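Local coordinates for putative lipoprotein (Parabacteroides distasonis ATCC 8503, PDB 3JX8) that is of uncharacterised function but, as a predicted lipoprotein with an adhesin-like head domain, may serve in cell adhesion or lipid binding, at residues V47-E51 and N52-Y56. Sequence-based numbering, arbitrary orientation.
Sequences VTIDE and NLFDY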
ATOM      1  N   VAL A  47     -20.495  25.773   8.026  1.00 23.84           N
ATOM      2  CA  VAL A  47     -20.399  24.528   8.796  1.00 23.24           C
ATOM      3  C   VAL A  47     -21.597  24.445   9.745  1.00 23.74           C
ATOM      4  O   VAL A  47     -21.906  25.413  10.463  1.00 23.57           O
ATOM      5  CB  VAL A  47     -19.110  24.472   9.648  1.00 22.95           C
ATOM      6  CG1 VAL A  47     -19.081  23.187  10.506  1.00 21.27           C
ATOM      7  CG2 VAL A  47     -17.863  24.598   8.775  1.00 21.14           C
ATOM      8  N   THR A  48     -22.257  23.289   9.745  1.00 23.56           N
ATOM      9  CA  THR A  48     -23.346  22.993  10.644  1.00 23.40           C
ATOM     10  C   THR A  48     -22.943  21.794  11.508  1.00 24.19           C
ATOM     11  O   THR A  48     -22.647  20.706  10.996  1.00 24.61           O
ATOM     12  CB  THR A  48     -24.610  22.661   9.868  1.00 23.50           C
ATOM     13  OG1 THR A  48     -24.947  23.761   9.012  1.00 23.14           O
ATOM     14  CG2 THR A  48     -25.793  22.343  10.824  1.00 21.51           C
ATOM     15  N   ILE A  49     -22.936  21.985  12.821  1.00 24.17           N
ATOM     16  CA  ILE A  49     -22.606  20.900  13.750  1.00 23.81           C
ATOM     17  C   ILE A  49     -23.276  21.219  15.091  1.00 24.84           C
ATOM     18  O   ILE A  49     -23.660  22.389  15.342  1.00 25.47           O
ATOM     19  CB  ILE A  49     -21.039  20.737  13.871  1.00 23.74           C
ATOM     20  CG1 ILE A  49     -20.664  19.350  14.425  1.00 23.12           C
ATOM     21  CG2 ILE A  49     -20.390  21.876  14.698  1.00 20.75           C
ATOM     22  CD1 ILE A  49     -19.191  18.983  14.214  1.00 17.59           C
ATOM     23  N   ASP A  50     -23.432  20.215  15.949  1.00 24.67           N
ATOM     24  CA  ASP A  50     -23.904  20.460  17.297  1.00 24.51           C
ATOM     25  C   ASP A  50     -23.120  21.645  17.883  1.00 24.82           C
ATOM     26  O   ASP A  50     -21.889  21.699  17.789  1.00 24.93           O
ATOM     27  CB  ASP A  50     -23.751  19.225  18.192  1.00 24.17           C
ATOM     28  CG  ASP A  50     -24.436  17.984  17.607  1.00 23.52           C
ATOM     29  OD1 ASP A  50     -23.952  17.499  16.573  1.00 23.36           O
ATOM     30  OD2 ASP A  50     -25.436  17.481  18.178  1.00 22.96           O
ATOM     31  N   GLU A  51     -23.845  22.588  18.485  1.00 24.79           N
ATOM     32  CA  GLU A  51     -23.272  23.862  18.901  1.00 24.68           C
ATOM     33  C   GLU A  51     -22.053  23.671  19.807  1.00 25.13           C
ATOM     34  O   GLU A  51     -21.090  24.445  19.750  1.00 25.30           O
ATOM     35  CB  GLU A  51     -24.313  24.741  19.595  1.00 24.54           C
ATOM     36  CG  GLU A  51     -24.821  24.174  20.908  1.00 24.76           C
ATOM     37  CD  GLU A  51     -26.045  24.899  21.474  1.00 25.09           C
ATOM     38  OE1 GLU A  51     -26.331  26.076  21.109  1.00 25.34           O
ATOM     39  OE2 GLU A  51     -26.683  24.270  22.339  1.00 22.70           O
ATOM     40  N   ASN A  52     -22.084  22.639  20.635  1.00 24.72           N
ATOM     41  CA  ASN A  52     -20.987  22.410  21.565  1.00 24.72           C
ATOM     42  C   ASN A  52     -19.680  21.940  20.892  1.00 24.87           C
ATOM     43  O   ASN A  52     -18.612  22.141  21.434  1.00 25.91           O
ATOM     44  CB  ASN A  52     -21.428  21.459  22.677  1.00 24.20           C
ATOM     45  CG  ASN A  52     -21.770  20.078  22.160  1.00 25.08           C
ATOM     46  OD1 ASN A  52     -22.484  19.928  21.179  1.00 23.20           O
ATOM     47  ND2 ASN A  52     -21.267  19.055  22.843  1.00 26.11           N
ATOM     48  N   LEU A  53     -19.754  21.376  19.698  1.00 24.81           N
ATOM     49  CA  LEU A  53     -18.579  20.807  19.064  1.00 24.12           C
ATOM     50  C   LEU A  53     -17.663  21.847  18.354  1.00 24.91           C
ATOM     51  O   LEU A  53     -16.474  21.562  18.128  1.00 24.07           O
ATOM     52  CB  LEU A  53     -19.013  19.696  18.109  1.00 23.70           C
ATOM     53  CG  LEU A  53     -19.708  18.512  18.797  1.00 23.16           C
ATOM     54  CD1 LEU A  53     -20.045  17.382  17.777  1.00 20.01           C
ATOM     55  CD2 LEU A  53     -18.886  17.992  20.003  1.00 21.36           C
ATOM     56  N   PHE A  54     -18.170  23.053  18.055  1.00 24.73           N
ATOM     57  CA  PHE A  54     -17.328  24.090  17.423  1.00 25.34           C
ATOM     58  C   PHE A  54     -16.074  24.412  18.236  1.00 24.92           C
ATOM     59  O   PHE A  54     -15.046  24.685  17.681  1.00 24.58           O
ATOM     60  CB  PHE A  54     -18.091  25.416  17.207  1.00 25.30           C
ATOM     61  CG  PHE A  54     -19.015  25.405  16.016  1.00 26.00           C
ATOM     62  CD1 PHE A  54     -18.508  25.436  14.735  1.00 25.56           C
ATOM     63  CD2 PHE A  54     -20.386  25.381  16.178  1.00 26.09           C
ATOM     64  CE1 PHE A  54     -19.346  25.430  13.628  1.00 25.19           C
ATOM     65  CE2 PHE A  54     -21.226  25.386  15.062  1.00 26.50           C
ATOM     66  CZ  PHE A  54     -20.696  25.401  13.795  1.00 24.64           C
ATOM     67  N   ASP A  55     -16.194  24.412  19.553  1.00 25.09           N
ATOM     68  CA  ASP A  55     -15.065  24.638  20.449  1.00 25.53           C
ATOM     69  C   ASP A  55     -13.959  23.605  20.292  1.00 25.40           C
ATOM     70  O   ASP A  55     -12.838  23.864  20.733  1.00 25.54           O
ATOM     71  CB  ASP A  55     -15.514  24.588  21.916  1.00 26.19           C
ATOM     72  CG  ASP A  55     -16.412  25.764  22.307  1.00 29.46           C
ATOM     73  OD1 ASP A  55     -16.313  26.819  21.638  1.00 35.22           O
ATOM     74  OD2 ASP A  55     -17.247  25.620  23.248  1.00 29.01           O
ATOM     75  N   TYR A  56     -14.275  22.455  19.693  1.00 24.68           N
ATOM     76  CA  TYR A  56     -13.321  21.368  19.511  1.00 24.81           C
ATOM     77  C   TYR A  56     -12.822  21.221  18.082  1.00 24.93           C
ATOM     78  O   TYR A  56     -12.120  20.275  17.783  1.00 25.21           O
ATOM     79  CB  TYR A  56     -13.964  20.060  19.963  1.00 24.61           C
ATOM     80  CG  TYR A  56     -14.310  20.084  21.418  1.00 25.71           C
ATOM     81  CD1 TYR A  56     -15.543  20.558  21.845  1.00 27.45           C
ATOM     82  CD2 TYR A  56     -13.393  19.673  22.393  1.00 27.24           C
ATOM     83  CE1 TYR A  56     -15.875  20.612  23.188  1.00 26.46           C
ATOM     84  CE2 TYR A  56     -13.723  19.724  23.734  1.00 27.44           C
ATOM     85  CZ  TYR A  56     -14.982  20.190  24.111  1.00 27.63           C
ATOM     86  OH  TYR A  56     -15.356  20.256  25.419  1.00 31.26           O
TER
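Ile49 and Phe54 form the tight part of the contact, packing across the turn between them. The CG2 methyl of Ile49 sits almost over the middle of the Phe54 ring, 3.6 Å from its centroid and 10° off the ring normal, a CH-pi contact. Isoleucine suits the place because its two branches work at once: with CG1 anti to the backbone N (chi1 -160°), the longer arm is left for Leu53, whose CD1 lies 3.9 Å from Ile49 CG1 as the two side chains cross at about a right angle. Val47, two residues back on the same side of the strand, carries the apolar surface further, its CG1 3.9 Å from Phe54 CE1, while Val47 O meets the ring edge in plane, 3.5 Å from Phe54 CZ.

Residues 50-53 make a type I beta turn, closed by Leu53 N donating to Asp50 O (2.9 Å, 156° at the hydrogen); Tyr56 N to Leu53 O closes a second. They lead from strand 44-50 toward strand 57-62, near the N-terminal end of what is probably a right-handed beta-helix, as in the pectate-lyase-like clan.

The Glu51 and Asn52 side is partly exposed and polar, with little packing across the contact, yet N-terminal residues hold it: Glu51 OE2 accepts from ND2 of Asn12 and Asn10, and the Asn52 side-chain amide both accepts (OD1 from Asn10 N) and donates (ND2 to Asp8 O). Asp50, by contrast, is buried, its OD2 held by Thr87 OG1 and Gly11 N.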